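Porin (Rhodobacter blasticus, PDB 3PRN) forms homotrimeric outer-membrane channels that let small hydrophilic solutes, up to about 0.6 kDa, diffuse passively. Local coordinates at residues T38-T41 and V45-G48; G58-G63 and S119-S124; V92-D97 and G197-F202; T183-G186 and D192-F195; A239-I244 and A249-G254. The protein carries 1 engineered substitution. All coordinates share one frame; numbering follows the deposited sequence.

Contact 1 of 5, residues T38-T41 and V45-G48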
# COMPACT_ATOMS: atom_id res chain seq x y z
N THR A 38 8.80 -10.30 11.01
CA THR A 38 9.44 -10.74 12.25
C THR A 38 10.70 -11.57 11.92
O THR A 38 10.76 -12.28 10.96
CB THR A 38 8.57 -11.65 13.15
OG1 THR A 38 8.16 -12.78 12.40
CG2 THR A 38 7.30 -10.94 13.56
N THR A 39 11.71 -11.38 12.77
CA THR A 39 12.98 -12.07 12.64
C THR A 39 13.20 -12.72 14.03
O THR A 39 13.37 -12.00 15.02
CB THR A 39 14.11 -11.06 12.37
OG1 THR A 39 13.77 -10.25 11.20
CG2 THR A 39 15.43 -11.77 12.08
N GLU A 40 13.16 -14.01 14.08
CA GLU A 40 13.40 -14.75 15.34
C GLU A 40 14.87 -15.10 15.40
O GLU A 40 15.56 -15.13 14.33
CB GLU A 40 12.54 -16.02 15.26
CG GLU A 40 11.05 -15.62 15.43
CD GLU A 40 10.12 -16.80 15.19
OE1 GLU A 40 10.55 -17.97 15.01
OE2 GLU A 40 8.86 -16.55 15.16
N THR A 41 15.49 -15.22 16.56
CA THR A 41 16.91 -15.52 16.65
C THR A 41 17.05 -16.73 17.64
O THR A 41 16.19 -16.94 18.47
CB THR A 41 17.79 -14.40 17.20
OG1 THR A 41 17.39 -14.07 18.54
CG2 THR A 41 17.65 -13.13 16.32
N VAL A 45 15.73 -13.62 21.19
CA VAL A 45 15.32 -12.22 21.01
C VAL A 45 14.53 -12.14 19.71
O VAL A 45 15.08 -12.62 18.71
CB VAL A 45 16.55 -11.30 20.89
CG1 VAL A 45 16.09 -9.84 20.77
CG2 VAL A 45 17.40 -11.49 22.15
N THR A 46 13.32 -11.66 19.70
CA THR A 46 12.57 -11.53 18.45
C THR A 46 12.56 -10.04 18.06
O THR A 46 12.41 -9.19 18.94
CB THR A 46 11.11 -11.98 18.68
OG1 THR A 46 11.16 -13.38 18.94
CG2 THR A 46 10.26 -11.75 17.43
N PHE A 47 12.72 -9.74 16.79
CA PHE A 47 12.63 -8.40 16.24
C PHE A 47 11.40 -8.37 15.33
O PHE A 47 11.12 -9.35 14.64
CB PHE A 47 13.84 -7.94 15.43
CG PHE A 47 15.09 -7.88 16.28
CD1 PHE A 47 15.80 -9.03 16.54
CD2 PHE A 47 15.52 -6.65 16.81
CE1 PHE A 47 16.95 -8.96 17.34
CE2 PHE A 47 16.67 -6.59 17.57
CZ PHE A 47 17.38 -7.76 17.84
N GLY A 48 10.66 -7.27 15.37
CA GLY A 48 9.47 -7.17 14.52
C GLY A 48 9.24 -5.74 14.05
O GLY A 48 9.69 -4.73 14.61
O HOH W 1 13.36 -15.34 18.74

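Contact 2 of 5, residues G58-G63 and S119-S124. With C8E ((hydroxyethyloxy)tri(ethyloxy)octane), chain C; C8E ((hydroxyethyloxy)tri(ethyloxy)octane), chain B.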
# COMPACT_ATOMS: atom_id res chain seq x y z
N GLY A 58 -16.06 6.89 3.70
CA GLY A 58 -15.90 8.36 3.87
C GLY A 58 -14.46 8.82 3.71
O GLY A 58 -14.24 10.04 3.62
N ASP A 59 -13.45 7.89 3.70
CA ASP A 59 -12.05 8.32 3.63
C ASP A 59 -11.79 9.17 2.37
O ASP A 59 -12.25 8.91 1.25
CB ASP A 59 -11.00 7.18 3.56
CG ASP A 59 -10.71 6.62 4.94
OD1 ASP A 59 -11.18 7.20 5.91
OD2 ASP A 59 -10.04 5.56 5.03
N ALA A 60 -10.98 10.19 2.62
CA ALA A 60 -10.63 11.11 1.54
C ALA A 60 -9.94 10.35 0.39
O ALA A 60 -9.13 9.43 0.60
CB ALA A 60 -9.60 12.10 2.13
N PHE A 61 -10.25 10.77 -0.82
CA PHE A 61 -9.75 10.27 -2.06
C PHE A 61 -10.21 8.87 -2.42
O PHE A 61 -9.71 8.36 -3.43
CB PHE A 61 -8.21 10.36 -2.09
CG PHE A 61 -7.70 11.71 -1.62
CD1 PHE A 61 -7.98 12.85 -2.35
CD2 PHE A 61 -6.94 11.80 -0.47
CE1 PHE A 61 -7.50 14.08 -1.91
CE2 PHE A 61 -6.46 13.02 -0.02
CZ PHE A 61 -6.74 14.16 -0.75
N ALA A 62 -11.05 8.22 -1.61
CA ALA A 62 -11.49 6.86 -1.95
C ALA A 62 -10.25 5.98 -2.17
O ALA A 62 -10.17 5.15 -3.07
CB ALA A 62 -12.48 6.89 -3.12
N GLY A 63 -9.25 6.12 -1.29
CA GLY A 63 -8.00 5.38 -1.40
C GLY A 63 -7.49 4.89 -0.03
O GLY A 63 -8.05 5.25 1.01
N SER A 119 -3.66 4.58 13.35
CA SER A 119 -3.95 3.59 12.33
C SER A 119 -3.75 4.06 10.90
O SER A 119 -3.62 3.17 10.04
CB SER A 119 -5.38 3.04 12.45
OG SER A 119 -5.49 2.18 13.56
N LYS A 120 -3.72 5.35 10.65
CA LYS A 120 -3.65 5.89 9.32
C LYS A 120 -2.68 7.06 9.20
O LYS A 120 -2.22 7.53 10.26
CB LYS A 120 -5.04 6.52 8.99
CG LYS A 120 -6.08 5.39 8.86
CD LYS A 120 -7.38 6.02 8.37
CE LYS A 120 -8.43 4.94 8.21
NZ LYS A 120 -9.77 5.49 7.89
N TYR A 121 -2.45 7.53 8.00
CA TYR A 121 -1.60 8.69 7.75
C TYR A 121 -2.37 9.92 8.29
O TYR A 121 -3.57 9.83 8.62
CB TYR A 121 -1.36 8.81 6.24
CG TYR A 121 -2.59 9.31 5.47
CD1 TYR A 121 -2.88 10.67 5.31
CD2 TYR A 121 -3.46 8.40 4.92
CE1 TYR A 121 -3.97 11.11 4.58
CE2 TYR A 121 -4.58 8.80 4.20
CZ TYR A 121 -4.82 10.15 4.03
OH TYR A 121 -5.97 10.53 3.33
N ASP A 122 -1.71 11.04 8.44
CA ASP A 122 -2.41 12.28 8.88
C ASP A 122 -2.10 13.39 7.88
O ASP A 122 -0.95 13.81 7.83
CB ASP A 122 -1.92 12.71 10.25
CG ASP A 122 -2.60 14.01 10.70
OD1 ASP A 122 -3.17 14.78 9.93
OD2 ASP A 122 -2.57 14.26 11.92
N ALA A 123 -3.08 13.84 7.09
CA ALA A 123 -2.78 14.84 6.05
C ALA A 123 -2.39 16.21 6.62
O ALA A 123 -1.74 16.94 5.88
CB ALA A 123 -3.97 15.01 5.08
N SER A 124 -2.71 16.52 7.87
CA SER A 124 -2.31 17.82 8.42
C SER A 124 -0.81 17.96 8.55
O SER A 124 -0.30 19.10 8.69
CB SER A 124 -2.95 18.06 9.80
OG SER A 124 -2.43 17.18 10.80
C1 C8E C . 2.09 8.86 1.70
C2 C8E C . 0.83 8.18 1.96
C3 C8E C . -0.29 8.81 1.26
C4 C8E C . -0.92 9.70 2.23
C5 C8E C . -0.86 11.04 1.59
C6 C8E C . -2.17 11.52 1.32
C7 C8E C . -1.92 12.93 1.30
C8 C8E C . -3.12 13.66 0.87
O9 C8E C . -3.32 15.01 1.34
C10 C8E C . -2.60 16.01 0.64
C11 C8E C . -2.98 17.34 1.25
O12 C8E C . -4.42 17.57 1.24
C13 C8E C . -5.22 17.24 2.43
C14 C8E C . -6.24 16.05 2.45
O15 C8E C . -7.53 15.92 3.15
C16 C8E C . -7.46 15.03 4.28
C17 C8E C . -7.24 13.53 4.05
O18 C8E C . -7.30 12.46 4.98
C19 C8E C . -8.44 12.25 5.84
C20 C8E C . -9.13 10.77 5.76
O21 C8E C . -10.49 10.92 5.33
C1 C8E B . -4.95 7.81 0.47
C2 C8E B . -4.37 7.20 -0.72
C3 C8E B . -3.43 8.09 -1.40
C4 C8E B . -4.20 8.73 -2.47
C5 C8E B . -4.08 10.19 -2.18
C6 C8E B . -3.37 10.83 -3.24
C7 C8E B . -3.88 12.17 -3.10
C8 C8E B . -3.15 13.09 -3.98
O9 C8E B . -3.84 14.26 -4.47
C10 C8E B . -3.88 15.35 -3.56
C11 C8E B . -4.59 16.48 -4.27
O12 C8E B . -3.97 16.84 -5.54
C13 C8E B . -4.48 16.25 -6.79
C14 C8E B . -3.67 15.20 -7.62
O15 C8E B . -3.60 14.99 -9.07
C16 C8E B . -4.32 13.82 -9.50
C17 C8E B . -3.80 12.43 -9.11
O18 C8E B . -4.24 11.16 -9.54
C19 C8E B . -4.35 10.81 -10.94
C20 C8E B . -3.53 9.48 -11.41
O21 C8E B . -2.57 9.86 -12.40
O HOH W 2 -7.80 8.70 2.75

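Contact 3 of 5, residues V92-D97 and G197-F202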
# COMPACT_ATOMS: atom_id res chain seq x y z
N VAL A 92 -3.97 -0.73 28.60
CA VAL A 92 -4.38 -1.41 29.80
C VAL A 92 -5.70 -2.17 29.59
O VAL A 92 -6.52 -1.80 28.74
CB VAL A 92 -4.85 -0.52 30.99
CG1 VAL A 92 -3.79 -0.41 32.09
CG2 VAL A 92 -5.18 0.91 30.58
N ALA A 93 -5.89 -3.19 30.39
CA ALA A 93 -7.13 -3.98 30.35
C ALA A 93 -8.28 -3.15 31.00
O ALA A 93 -8.05 -2.15 31.68
CB ALA A 93 -6.95 -5.29 31.14
N LEU A 94 -9.50 -3.61 30.70
CA LEU A 94 -10.74 -3.17 31.25
C LEU A 94 -11.27 -1.84 30.73
O LEU A 94 -12.51 -1.68 30.67
CB LEU A 94 -10.65 -3.10 32.81
CG LEU A 94 -10.24 -4.41 33.53
CD1 LEU A 94 -10.22 -4.17 35.05
CD2 LEU A 94 -11.17 -5.56 33.15
N THR A 95 -10.41 -0.93 30.36
CA THR A 95 -10.83 0.45 30.04
C THR A 95 -11.78 0.51 28.87
O THR A 95 -12.57 1.47 28.77
CB THR A 95 -9.58 1.32 29.94
OG1 THR A 95 -9.87 2.73 29.93
CG2 THR A 95 -8.84 1.04 28.60
N TYR A 96 -11.79 -0.44 27.92
CA TYR A 96 -12.73 -0.38 26.81
C TYR A 96 -13.79 -1.45 26.88
O TYR A 96 -14.57 -1.64 25.91
CB TYR A 96 -11.95 -0.56 25.46
CG TYR A 96 -11.00 0.60 25.19
CD1 TYR A 96 -11.51 1.89 25.11
CD2 TYR A 96 -9.65 0.39 24.98
CE1 TYR A 96 -10.70 2.99 24.84
CE2 TYR A 96 -8.79 1.47 24.78
CZ TYR A 96 -9.34 2.75 24.67
OH TYR A 96 -8.51 3.79 24.46
N ASP A 97 -13.92 -2.18 27.98
CA ASP A 97 -14.86 -3.32 28.05
C ASP A 97 -16.30 -3.00 28.12
O ASP A 97 -17.10 -3.95 28.02
CB ASP A 97 -14.49 -4.25 29.22
CG ASP A 97 -13.23 -5.03 28.97
OD1 ASP A 97 -12.60 -4.94 27.91
OD2 ASP A 97 -12.78 -5.78 29.84
N GLY A 197 -10.04 0.74 37.38
CA GLY A 197 -11.20 -0.08 37.09
C GLY A 197 -11.11 -1.42 37.78
O GLY A 197 -10.04 -1.93 38.13
N ALA A 198 -12.24 -2.09 37.86
CA ALA A 198 -12.27 -3.44 38.41
C ALA A 198 -13.45 -4.15 37.80
O ALA A 198 -14.42 -3.51 37.33
CB ALA A 198 -12.42 -3.29 39.92
N ALA A 199 -13.38 -5.47 37.72
CA ALA A 199 -14.37 -6.33 37.14
C ALA A 199 -14.42 -7.66 37.92
O ALA A 199 -13.42 -8.18 38.43
CB ALA A 199 -14.08 -6.64 35.67
N TYR A 200 -15.61 -8.22 37.92
CA TYR A 200 -15.86 -9.47 38.63
C TYR A 200 -16.56 -10.44 37.70
O TYR A 200 -17.63 -10.07 37.21
CB TYR A 200 -16.78 -9.14 39.85
CG TYR A 200 -17.08 -10.34 40.70
CD1 TYR A 200 -16.04 -11.08 41.28
CD2 TYR A 200 -18.38 -10.77 40.93
CE1 TYR A 200 -16.29 -12.22 42.04
CE2 TYR A 200 -18.65 -11.89 41.72
CZ TYR A 200 -17.60 -12.62 42.25
OH TYR A 200 -17.85 -13.73 43.03
N LYS A 201 -15.99 -11.61 37.46
CA LYS A 201 -16.65 -12.61 36.60
C LYS A 201 -17.60 -13.41 37.51
O LYS A 201 -17.16 -14.32 38.19
CB LYS A 201 -15.73 -13.55 35.89
CG LYS A 201 -14.62 -12.90 35.05
CD LYS A 201 -13.91 -14.02 34.29
CE LYS A 201 -12.60 -13.60 33.64
NZ LYS A 201 -12.13 -14.73 32.74
N PHE A 202 -18.81 -12.92 37.66
CA PHE A 202 -19.78 -13.45 38.60
C PHE A 202 -20.36 -14.77 38.11
O PHE A 202 -21.35 -15.28 38.63
CB PHE A 202 -20.86 -12.46 38.99
CG PHE A 202 -21.98 -12.26 38.02
CD1 PHE A 202 -23.12 -13.04 38.07
CD2 PHE A 202 -21.91 -11.25 37.07
CE1 PHE A 202 -24.17 -12.84 37.18
CE2 PHE A 202 -22.95 -11.05 36.18
CZ PHE A 202 -24.08 -11.84 36.24

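Contact 4 of 5, residues T183-G186 and D192-F195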
# COMPACT_ATOMS: atom_id res chain seq x y z
N THR A 183 0.61 11.84 32.11
CA THR A 183 0.75 13.27 32.28
C THR A 183 0.93 13.91 30.90
O THR A 183 1.51 13.33 29.95
CB THR A 183 1.92 13.65 33.22
OG1 THR A 183 3.11 13.12 32.64
CG2 THR A 183 1.85 12.92 34.56
N ASP A 184 0.36 15.09 30.74
CA ASP A 184 0.38 15.88 29.53
C ASP A 184 -0.12 15.02 28.33
O ASP A 184 0.45 15.00 27.25
CB ASP A 184 1.73 16.43 29.20
CG ASP A 184 2.30 17.41 30.21
OD1 ASP A 184 1.55 18.07 30.96
OD2 ASP A 184 3.54 17.52 30.24
N ALA A 185 -1.23 14.36 28.61
CA ALA A 185 -1.87 13.47 27.65
C ALA A 185 -2.20 14.22 26.37
O ALA A 185 -2.75 15.33 26.41
CB ALA A 185 -3.13 12.86 28.28
N GLY A 186 -1.81 13.61 25.22
CA GLY A 186 -2.12 14.22 23.93
C GLY A 186 -1.19 15.38 23.62
O GLY A 186 -1.42 16.08 22.65
N ASP A 192 -3.69 15.99 32.73
CA ASP A 192 -3.27 14.78 33.41
C ASP A 192 -4.48 13.89 33.64
O ASP A 192 -5.51 14.32 34.19
CB ASP A 192 -2.49 15.05 34.70
CG ASP A 192 -1.36 16.03 34.51
OD1 ASP A 192 -0.67 16.05 33.47
OD2 ASP A 192 -1.16 16.90 35.42
N ILE A 193 -4.42 12.65 33.13
CA ILE A 193 -5.62 11.82 33.17
C ILE A 193 -5.37 10.54 33.94
O ILE A 193 -4.22 10.14 34.12
CB ILE A 193 -6.13 11.56 31.72
CG1 ILE A 193 -5.07 10.78 30.89
CG2 ILE A 193 -6.48 12.89 31.09
CD1 ILE A 193 -5.61 10.44 29.49
N ALA A 194 -6.42 9.90 34.43
CA ALA A 194 -6.19 8.70 35.23
C ALA A 194 -7.39 7.77 35.11
O ALA A 194 -8.48 8.23 34.86
CB ALA A 194 -5.95 8.99 36.70
N PHE A 195 -7.16 6.52 35.34
CA PHE A 195 -8.16 5.49 35.25
C PHE A 195 -7.96 4.47 36.36
O PHE A 195 -6.83 4.05 36.67
CB PHE A 195 -8.02 4.77 33.89
CG PHE A 195 -8.57 3.37 33.84
CD1 PHE A 195 -9.93 3.14 34.04
CD2 PHE A 195 -7.76 2.30 33.46
CE1 PHE A 195 -10.48 1.88 33.90
CE2 PHE A 195 -8.29 1.02 33.37
CZ PHE A 195 -9.64 0.80 33.54

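Contact 5 of 5, residues A239-I244 and A249-G254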
# COMPACT_ATOMS: atom_id res chain seq x y z
N ALA A 239 -24.48 -4.30 28.37
CA ALA A 239 -25.14 -3.06 28.79
C ALA A 239 -24.16 -2.18 29.52
O ALA A 239 -23.18 -2.66 30.07
CB ALA A 239 -26.32 -3.38 29.74
N TYR A 240 -24.42 -0.88 29.63
CA TYR A 240 -23.62 0.03 30.42
C TYR A 240 -24.44 1.28 30.76
O TYR A 240 -25.40 1.57 30.04
CB TYR A 240 -22.30 0.51 29.75
CG TYR A 240 -22.50 1.39 28.54
CD1 TYR A 240 -22.59 2.78 28.72
CD2 TYR A 240 -22.56 0.89 27.25
CE1 TYR A 240 -22.75 3.64 27.64
CE2 TYR A 240 -22.72 1.77 26.15
CZ TYR A 240 -22.82 3.12 26.35
OH TYR A 240 -23.00 4.05 25.33
N VAL A 241 -23.99 1.99 31.79
CA VAL A 241 -24.57 3.26 32.13
C VAL A 241 -23.32 4.11 32.43
O VAL A 241 -22.38 3.51 32.98
CB VAL A 241 -25.43 3.21 33.41
CG1 VAL A 241 -26.10 4.55 33.66
CG2 VAL A 241 -26.45 2.09 33.30
N SER A 242 -23.33 5.38 32.07
CA SER A 242 -22.13 6.20 32.38
C SER A 242 -22.62 7.61 32.73
O SER A 242 -23.59 8.08 32.12
CB SER A 242 -21.15 6.24 31.19
OG SER A 242 -19.91 6.88 31.44
N ASP A 243 -21.96 8.24 33.65
CA ASP A 243 -22.14 9.57 34.13
C ASP A 243 -20.85 10.39 34.11
O ASP A 243 -19.76 9.94 34.52
CB ASP A 243 -22.62 9.65 35.61
CG ASP A 243 -24.07 9.20 35.67
OD1 ASP A 243 -24.98 9.92 35.08
OD2 ASP A 243 -24.38 8.10 36.25
N ILE A 244 -20.98 11.64 33.67
CA ILE A 244 -19.86 12.56 33.71
C ILE A 244 -20.25 13.72 34.63
O ILE A 244 -21.46 13.91 34.89
CB ILE A 244 -19.46 13.06 32.31
CG1 ILE A 244 -20.61 13.72 31.55
CG2 ILE A 244 -18.96 11.83 31.48
CD1 ILE A 244 -20.23 14.35 30.23
N ALA A 249 -25.31 17.41 32.02
CA ALA A 249 -25.25 16.22 31.15
C ALA A 249 -26.30 15.18 31.50
O ALA A 249 -26.66 14.96 32.63
CB ALA A 249 -23.84 15.62 31.29
N ASP A 250 -26.80 14.44 30.52
CA ASP A 250 -27.68 13.30 30.70
C ASP A 250 -26.83 12.08 31.09
O ASP A 250 -25.63 12.01 30.86
CB ASP A 250 -28.34 12.92 29.36
CG ASP A 250 -29.23 14.08 28.89
OD1 ASP A 250 -30.02 14.57 29.74
OD2 ASP A 250 -29.16 14.50 27.73
N THR A 251 -27.48 11.07 31.65
CA THR A 251 -26.81 9.78 31.87
C THR A 251 -26.75 9.06 30.53
O THR A 251 -27.76 9.03 29.80
CB THR A 251 -27.65 8.93 32.87
OG1 THR A 251 -27.56 9.63 34.13
CG2 THR A 251 -27.03 7.56 33.11
N ALA A 252 -25.56 8.56 30.20
CA ALA A 252 -25.46 7.83 28.93
C ALA A 252 -25.70 6.35 29.26
O ALA A 252 -25.37 5.88 30.36
CB ALA A 252 -24.04 7.97 28.38
N TYR A 253 -26.24 5.65 28.31
CA TYR A 253 -26.49 4.24 28.46
C TYR A 253 -26.51 3.54 27.10
O TYR A 253 -26.65 4.09 26.03
CB TYR A 253 -27.77 3.91 29.27
CG TYR A 253 -28.99 4.49 28.63
CD1 TYR A 253 -29.39 5.80 28.94
CD2 TYR A 253 -29.72 3.76 27.72
CE1 TYR A 253 -30.52 6.34 28.33
CE2 TYR A 253 -30.86 4.30 27.10
CZ TYR A 253 -31.24 5.59 27.42
OH TYR A 253 -32.37 6.13 26.81
N GLY A 254 -26.36 2.19 27.20
CA GLY A 254 -26.40 1.42 25.95
C GLY A 254 -26.73 -0.04 26.23
O GLY A 254 -26.41 -0.60 27.29
O HOH W 3 -23.90 12.30 33.11

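Contact 1 of 5, residues T38-T41 and V45-G48
With OG1 of Thr41 set between its own backbone N and carbonyl carbon (chi1 61°), the hydroxyl faces Val45 across the turn, and its methyl CG2 lies beside the backbone N, near the edge of the Phe47 ring. OG1 donates to the carbonyl O of Val45 at 2.7 Å, in the carbonyl plane and on a lone pair. A water ties the same end together: it accepts from Thr41 N at 3.1 Å, is hydrogen-bonded to Thr46 OG1 at 3.0 Å, and gives the Val45 carbonyl only a weak second bond.

Deeper in, Thr39 and Phe47 form a hydrogen-bonded antiparallel pair. Thr39 N meets Phe47 O at 2.8 Å, and Phe47 N returns to Thr39 O in an almost straight bond (177°). Both side chains point to the same face of the sheet, and Thr39 O also sits near the plane of the Phe47 ring, at its edge. Thr38 and Gly48 follow as a non-hydrogen-bonded pair, where the CA of Thr38 comes to 3.2 Å from Phe47 O.

The face carrying Thr39 and Phe47 is buried by the second subunit: Thr39 OG1 bonds to the carbonyl O of Asp288 of that subunit, and the Phe47 ring meets its Phe287. This is the closing end of a beta hairpin, strands 25-39 and 46-56, of the 16-stranded porin barrel at its trimer interface.

Contact 2 of 5, residues G58-G63 and S119-S124
The ammonium NZ of Lys120 is gripped by two aspartates: it forms a salt bridge to Asp59, 2.9 Å from OD2, with a weak second bond to OD1, and another salt bridge to Asp56. The lysine belongs to the long loop between strands 78-83 and 131-138, the constriction loop (L3) of general porins, and Asp59 to the loop that follows strand 46-56. Lysine and carboxylate approach from opposite directions, the lysine chain fully extended beyond CG, and NZ donates to OD2 on its syn lone pair. That oxygen also accepts from Asp56 N, which should help fix the turn of the carboxylate.

Beside the salt bridge, Tyr121 reaches toward Ala60 and Phe61. Its chi1 of 73° sets CG between backbone N and carbonyl carbon, and OH ends at the edge of the Phe61 ring, 4.1 Å from Phe61 CD2. A water bridges the two loops, donating to Ala60 O at 2.6 Å and standing 2.7 Å from Tyr121 OH.

Detergent fills in around these rings. C4 of the C8E molecule of chain C lies over one face of Tyr121, while C7 of the chain B molecule sits over the centre of Phe61. Replacing Tyr121 by an alanine would probably leave the bridging water without its second anchor and the detergent tail without the ring it packs on. Subunits meet here as well, Phe61 packing on Ala123 of the third subunit. Ala60 N donates to O21 of the chain C detergent at 2.8 Å, with an angle of 160°.

Contact 3 of 5, residues V92-D97 and G197-F202
Between the two segments, Leu94 carries the contact from the loop side, spreading its two methyls along strand 193-200. CD1 rests on the backbone, 3.8 Å from Gly197 O and 4.0 Å from Ala198 CA, while CD2 reaches further along to the methyl of Ala199, with CD2 and Ala199 CB also 4.0 Å apart. The extended second torsion (chi2 -179°) places CD1 anti to CA, at the far end of the side chain. Gly197 contributes bare main chain at the closest passage of the two backbones, where its CA lies 6.6 Å from that of Leu94.

Around this pair, Ser176 and Ala178 of the adjoining strand, together with Phe195 and Tyr227, also touch the leucine. Leu94 has a positive phi (77°) and opens a type I beta turn that Asp97 N closes on Leu94 O at 3.1 Å.

Further out, polar bonds pin the loop to the wall: Leu94 O accepts from Asn211 ND2, Thr95 OG1 pairs with Tyr213 OH, and Ala93 N donates to Asp169.

The segment belongs to the long loop that in general porins folds into the channel and narrows it. The contact is van der Waals, methyls against backbone and an alanine methyl, with no polar bond between the segments; such packing has little directionality, so the orientation of the turn probably owes more to the surrounding hydrogen bonds.

Contact 4 of 5, residues T183-G186 and D192-F195
The polar part of the contact centres on OD1 of Asp192, which accepts from the backbone N of Asp184 at 3.1 Å. The bond is fairly straight, 163° at the hydrogen, and the N-H arrives nearly along the C-O axis of the carboxylate. A chi1 of -51° sets CG of Asp192 beside the backbone N, the side from which OD1 can meet the end of strand 175-183; OD1 also lies 3.3 Å from Thr183 CA.

Like charges come near one another at the same place. The side chains of Asp184 and Asp192 lie side by side and point the same way, their OD1 atoms 3.9 Å apart and the carboxylate planes turned 38° against each other. Asp184 OD1 also accepts from the backbone N of Asp190.

The apolar part sits one residue further on in each segment. The methyl of Ala185 meets the end of Ile193, with CB 3.7 Å from CD1. Ile193 places CG1 between backbone N and carbonyl carbon, and an extended chi2 carries CD1 away from its own backbone to the alanine. The same isoleucine packs on Phe89, Ser112 and Phe114, joining the turn to the inward-folded loop.

The contact closes the base of the loop linking strands 175-183 and 193-200, neighbouring antiparallel strands of the barrel, with an aspartate side chain taking a backbone N-H just past the last strand residue. With two carboxylates so close, the backbone N-H donors probably offset some of their repulsion, and the proximity could raise the proton affinity of one of them.

Contact 5 of 5, residues A239-I244 and A249-G254
Tyr240 leans across to the neighbouring strand and lies on Gly254. From CB, a chi1 of 67° places CG between the backbone N and carbonyl carbon and turns the ring over its hydrogen-bonded partner. Gly254 N sits above the ring centre, CE2 comes to 3.7 Å from Gly254 CA, and CE1, across the ring from CE2, lies 3.8 Å from Tyr253 C over the same face. Gly254 CA makes a CH-pi contact, 4.1 Å from the centroid. At the tip, OH is held by Gln272 OE1 and Phe107 N. A leucine in place of Tyr240 would probably uncover the Gly254 backbone and leave Gln272 and Phe107 without their hydroxyl partner.

Backbone bonds tie the strands, Gly254 N to Tyr240 O at 3.1 Å and Ser242 N to Ala252 O at 2.7 Å. Nearer the turn, Thr251 OG1 donates to the syn lone pair of Asp243 OD1 at 2.8 Å, and the methyl of Ala249 packs on Ile244.

In this hairpin of strands 235-244 and 252-262, the aromatic ring shields a cross-strand glycine, a pairing known as aromatic rescue. A CB at Gly254 would strike the ring, so this close CH-pi packing probably depends on its absence.

Overall arrangement
Four of the contacts reach the barrel sheet, and contact 2 joins loops only. Contacts 1 and 5 are hairpin ends on opposite sides of the chain's centre, 44 Å apart between centres. Contacts 3 and 4 share strand 193-200 and touch through Phe195, whose CZ lies 3.6 Å from Thr95 CB; contact 4 is nested within the chain loop that contact 3 closes. Contacts 2 and 3 both draw on the long loop between strands 78-83 and 131-138, yet lie 33 Å apart between centres. Contacts 1 and 2 both meet the second subunit. The magnesium ion, bound by Ser28 and Asp57, lies about 8 Å from the Asp59 side chain of contact 2.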